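Local coordinates for protein 1-carboxybiuret hydrolase subunit AtzE (Pseudomonas sp., PDB 6C62) that hydrolyses 1-carboxybiuret to urea-1,3-dicarboxylate and ammonia, an amidase-family step in the breakdown of atrazine, at residues A30-G33 against A37-C40; R138-T143 against A157-Q162. All blocks are in the same frame, centred on the assembly; numbering follows the deposited sequence.

Interaction 1 (A30-G33 against A37-C40); sequences ATDG and AFTC
The junction between helix 17-35 and strand 38-41, the outermost strand of the large mixed sheet within this chain, is closed by one carboxylate, that of D32, which takes the backbone N-H groups of both A37 and F38. Each oxygen serves one donor. D32 OD1 accepts from A37 N at 2.8 Å with an N-H...O angle of 157°, and D32 OD2 accepts from F38 N at 2.8 Å, about as straight. Both donors come in on the syn sides of the oxygens, about 20° out of the carboxylate plane, so the group offers one oxygen to each of two consecutive amides. The two bonds probably fix the turn of the carboxylate about CB-CG, while the chi1 of D32, -144°, lies well off a staggered value. The flanking carbons close in as well: A37 CB lies 3.5 Å from D32 OD1, and F38 CB 3.3 Å from D32 OD2. The F38 ring, its CG set anti to its own carbonyl carbon and beside its N, presents an edge to the acid, with CD1 3.9 Å from D32 OD2. Were D32 replaced by an alanine, the A37 and F38 amides would probably lose these acceptors in a buried spot, and the incoming strand could shift against the helix. Q162, on a neighbouring loop, also reaches D32 OD1, probably by a hydrogen bond. Further along the strand, A37 bonds through its backbone to N119, while T39 and C40 both face G117 in a classic beta bulge. The segment 37-40 thus leaves the last turns of helix 17-35 and settles at once beside strand 113-118, its antiparallel neighbour in the sheet.

Interaction 2 (R138-T143 against A157-Q162); sequences RNPHDT and AIAAGQ
P140 packs on A160 with no polar atom of its own: P140 CG lies 3.8 Å from A160 CB and 3.7 Å from the backbone atom A160 N. The same ring carbon reaches A159 CB at 3.9 Å, so one corner of the pyrrolidine sits against two consecutive alanines. H141 adds a second touch: A159 CB lies 4.0 Å from H141 NE2, oblique to the imidazole. With CG anti to the carbonyl carbon (chi1 -57°), the side chain of H141 brings the end of the imidazole near A159, and its NE2 is hydrogen-bonded to C182 O, while W417 meets the ring edge-to-face. Next outward is the turn that presents P140 and H141. N139 OD1 accepts from H141 N at 2.9 Å, in the carbonyl plane and on a lone pair, making an Asx turn; D142 N returns to N139 O at 3.0 Å. N139 ND2 is held in turn by L181 O and I146 O. At the far end of the loop R138 NH1 donates to T143 O at 2.9 Å, nearly straight at 167°. On the helix side, G161 with positive phi, G161 N bonded to I158 O and Q162 N to A157 O define a Schellman motif. The arrangement is therefore a type I beta turn, N139 to D142, packed on the C-terminal cap of helix 152-159.

How the interactions relate
Interaction 1 is buried and polar, while interaction 2 lies among partly exposed residues and is made by van der Waals packing, mostly of carbon. Their demands differ accordingly: at 30-33 against 37-40 a carboxylate must be matched by backbone donors, whereas 138-143 against 157-162 relies on small carbon surfaces; its hydrogen bonds hold the turn and the helix end, or go to residues outside the two segments, rather than joining the segments. The two centres are 10 Å apart, and Q162, just past helix 152-159, joins them. Its NE2 probably donates to T31 OG1 at 2.8 Å and to D32 OD1 at 3.0 Å, and its OE1 packs against F38 CE1. Helix 17-35 forms one side of interaction 1 and borders interaction 2 through R138 and T143.

Interaction 1 (A30-G33 against A37-C40)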
loop_
_atom_site.group_PDB
_atom_site.type_symbol
_atom_site.label_atom_id
_atom_site.label_comp_id
_atom_site.label_asym_id
_atom_site.label_seq_id
_atom_site.Cartn_x
_atom_site.Cartn_y
_atom_site.Cartn_z
ATOM N N ALA A 30 -18.230 -21.117 -37.255
ATOM C CA ALA A 30 -18.556 -20.356 -38.466
ATOM C C ALA A 30 -18.106 -18.908 -38.510
ATOM O O ALA A 30 -17.914 -18.380 -39.610
ATOM C CB ALA A 30 -20.029 -20.418 -38.749
ATOM N N THR A 31 -17.929 -18.247 -37.360
ATOM C CA THR A 31 -17.672 -16.802 -37.313
ATOM C C THR A 31 -16.284 -16.419 -36.822
ATOM O O THR A 31 -15.814 -15.327 -37.110
ATOM C CB THR A 31 -18.677 -16.082 -36.369
ATOM O OG1 THR A 31 -18.561 -16.626 -35.020
ATOM C CG2 THR A 31 -20.110 -16.247 -36.894
ATOM N N ASP A 32 -15.610 -17.304 -36.099
ATOM C CA ASP A 32 -14.413 -16.856 -35.419
ATOM C C ASP A 32 -13.160 -16.824 -36.288
ATOM O O ASP A 32 -12.196 -16.167 -35.899
ATOM C CB ASP A 32 -14.145 -17.583 -34.108
ATOM C CG ASP A 32 -13.539 -16.637 -33.039
ATOM O OD1 ASP A 32 -14.048 -15.490 -32.833
ATOM O OD2 ASP A 32 -12.515 -17.002 -32.481
ATOM N N GLY A 33 -13.164 -17.481 -37.467
ATOM C CA GLY A 33 -12.080 -17.255 -38.398
ATOM C C GLY A 33 -11.910 -15.743 -38.662
ATOM O O GLY A 33 -10.774 -15.263 -38.673
ATOM N N ALA A 37 -12.098 -13.783 -31.766
ATOM C CA ALA A 37 -12.334 -13.563 -30.334
ATOM C C ALA A 37 -11.770 -14.689 -29.493
ATOM O O ALA A 37 -11.338 -14.408 -28.378
ATOM C CB ALA A 37 -13.804 -13.403 -30.050
ATOM N N PHE A 38 -11.725 -15.926 -29.976
ATOM C CA PHE A 38 -11.263 -17.057 -29.175
ATOM C C PHE A 38 -9.799 -17.427 -29.373
ATOM O O PHE A 38 -9.331 -17.482 -30.491
ATOM C CB PHE A 38 -12.091 -18.315 -29.451
ATOM C CG PHE A 38 -13.405 -18.345 -28.737
ATOM C CD1 PHE A 38 -14.464 -17.588 -29.188
ATOM C CD2 PHE A 38 -13.564 -19.136 -27.611
ATOM C CE1 PHE A 38 -15.701 -17.609 -28.541
ATOM C CE2 PHE A 38 -14.770 -19.179 -26.946
ATOM C CZ PHE A 38 -15.862 -18.393 -27.413
ATOM N N THR A 39 -9.063 -17.728 -28.319
ATOM C CA THR A 39 -7.738 -18.289 -28.428
ATOM C C THR A 39 -7.709 -19.738 -28.054
ATOM O O THR A 39 -6.660 -20.395 -28.284
ATOM C CB THR A 39 -6.703 -17.566 -27.527
ATOM O OG1 THR A 39 -7.156 -17.475 -26.152
ATOM C CG2 THR A 39 -6.469 -16.154 -28.051
ATOM N N CYS A 40 -8.762 -20.242 -27.404
ATOM C CA CYS A 40 -8.817 -21.634 -27.076
ATOM C C CYS A 40 -10.243 -22.099 -26.876
ATOM O O CYS A 40 -11.049 -21.354 -26.343
ATOM C CB CYS A 40 -7.881 -21.856 -25.927
ATOM S SG CYS A 40 -8.605 -22.165 -24.394
#

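Interaction 2 (R138-T143 against A157-Q162)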
loop_
_atom_site.group_PDB
_atom_site.type_symbol
_atom_site.label_atom_id
_atom_site.label_comp_id
_atom_site.label_asym_id
_atom_site.label_seq_id
_atom_site.Cartn_x
_atom_site.Cartn_y
_atom_site.Cartn_z
ATOM N N ARG A 138 -11.708 -8.483 -34.207
ATOM C CA ARG A 138 -12.404 -7.546 -35.092
ATOM C C ARG A 138 -13.803 -7.272 -34.594
ATOM O O ARG A 138 -14.508 -8.169 -34.110
ATOM C CB ARG A 138 -12.434 -8.062 -36.527
ATOM C CG ARG A 138 -11.050 -8.245 -37.150
ATOM C CD ARG A 138 -11.118 -8.804 -38.597
ATOM N NE ARG A 138 -9.751 -8.844 -39.126
ATOM C CZ ARG A 138 -9.129 -7.825 -39.726
ATOM N NH1 ARG A 138 -9.720 -6.651 -39.994
ATOM N NH2 ARG A 138 -7.833 -7.985 -40.041
ATOM N N ASN A 139 -14.248 -6.028 -34.734
ATOM C CA ASN A 139 -15.582 -5.639 -34.312
ATOM C C ASN A 139 -16.627 -6.334 -35.167
ATOM O O ASN A 139 -16.644 -6.138 -36.389
ATOM C CB ASN A 139 -15.726 -4.132 -34.442
ATOM C CG ASN A 139 -16.857 -3.595 -33.641
ATOM O OD1 ASN A 139 -17.992 -4.041 -33.803
ATOM N ND2 ASN A 139 -16.568 -2.624 -32.758
ATOM N N PRO A 140 -17.553 -7.093 -34.569
ATOM C CA PRO A 140 -18.584 -7.740 -35.378
ATOM C C PRO A 140 -19.526 -6.801 -36.079
ATOM O O PRO A 140 -20.115 -7.221 -37.036
ATOM C CB PRO A 140 -19.350 -8.582 -34.332
ATOM C CG PRO A 140 -18.371 -8.840 -33.284
ATOM C CD PRO A 140 -17.626 -7.557 -33.185
ATOM N N HIS A 141 -19.668 -5.563 -35.632
ATOM C CA HIS A 141 -20.505 -4.587 -36.381
ATOM C C HIS A 141 -19.795 -3.989 -37.598
ATOM O O HIS A 141 -20.457 -3.393 -38.471
ATOM C CB HIS A 141 -20.991 -3.453 -35.475
ATOM C CG HIS A 141 -21.766 -3.948 -34.288
ATOM N ND1 HIS A 141 -22.920 -4.683 -34.413
ATOM C CD2 HIS A 141 -21.486 -3.906 -32.956
ATOM C CE1 HIS A 141 -23.365 -5.012 -33.209
ATOM N NE2 HIS A 141 -22.505 -4.565 -32.303
ATOM N N ASP A 142 -18.466 -4.083 -37.647
ATOM C CA ASP A 142 -17.691 -3.642 -38.813
ATOM C C ASP A 142 -16.292 -4.175 -38.631
ATOM O O ASP A 142 -15.477 -3.622 -37.838
ATOM C CB ASP A 142 -17.723 -2.124 -38.905
ATOM C CG ASP A 142 -16.861 -1.558 -40.057
ATOM O OD1 ASP A 142 -16.028 -2.265 -40.644
ATOM O OD2 ASP A 142 -17.008 -0.353 -40.356
ATOM N N THR A 143 -15.983 -5.231 -39.388
ATOM C CA THR A 143 -14.777 -5.966 -39.165
ATOM C C THR A 143 -13.493 -5.278 -39.587
ATOM O O THR A 143 -12.434 -5.809 -39.302
ATOM C CB THR A 143 -14.842 -7.382 -39.724
ATOM O OG1 THR A 143 -15.035 -7.335 -41.116
ATOM C CG2 THR A 143 -16.045 -8.209 -39.064
ATOM N N ALA A 157 -17.083 -11.545 -28.662
ATOM C CA ALA A 157 -17.814 -12.818 -28.602
ATOM C C ALA A 157 -19.290 -12.604 -28.344
ATOM O O ALA A 157 -20.121 -13.381 -28.883
ATOM C CB ALA A 157 -17.235 -13.769 -27.558
ATOM N N ILE A 158 -19.635 -11.588 -27.551
ATOM C CA ILE A 158 -21.036 -11.326 -27.254
ATOM C C ILE A 158 -21.716 -10.643 -28.455
ATOM O O ILE A 158 -22.776 -11.091 -28.867
ATOM C CB ILE A 158 -21.233 -10.493 -25.998
ATOM C CG1 ILE A 158 -20.647 -11.293 -24.808
ATOM C CG2 ILE A 158 -22.698 -10.170 -25.785
ATOM C CD1 ILE A 158 -20.398 -10.424 -23.692
ATOM N N ALA A 159 -21.053 -9.674 -29.091
ATOM C CA ALA A 159 -21.671 -8.941 -30.174
ATOM C C ALA A 159 -21.820 -9.838 -31.422
ATOM O O ALA A 159 -22.709 -9.641 -32.187
ATOM C CB ALA A 159 -20.902 -7.718 -30.513
ATOM N N ALA A 160 -20.976 -10.824 -31.583
ATOM C CA ALA A 160 -21.071 -11.780 -32.689
ATOM C C ALA A 160 -22.078 -12.887 -32.411
ATOM O O ALA A 160 -22.213 -13.760 -33.264
ATOM C CB ALA A 160 -19.701 -12.415 -32.928
ATOM N N GLY A 161 -22.756 -12.907 -31.257
ATOM C CA GLY A 161 -23.678 -13.979 -30.907
ATOM C C GLY A 161 -23.036 -15.325 -30.567
ATOM O O GLY A 161 -23.714 -16.332 -30.562
ATOM N N GLN A 162 -21.724 -15.364 -30.262
ATOM C CA GLN A 162 -21.045 -16.645 -29.950
ATOM C C GLN A 162 -21.409 -17.125 -28.535
ATOM O O GLN A 162 -21.653 -18.303 -28.342
ATOM C CB GLN A 162 -19.527 -16.543 -30.101
ATOM C CG GLN A 162 -19.053 -16.242 -31.541
ATOM C CD GLN A 162 -17.610 -15.746 -31.624
ATOM O OE1 GLN A 162 -16.998 -15.488 -30.597
ATOM N NE2 GLN A 162 -17.053 -15.643 -32.830
#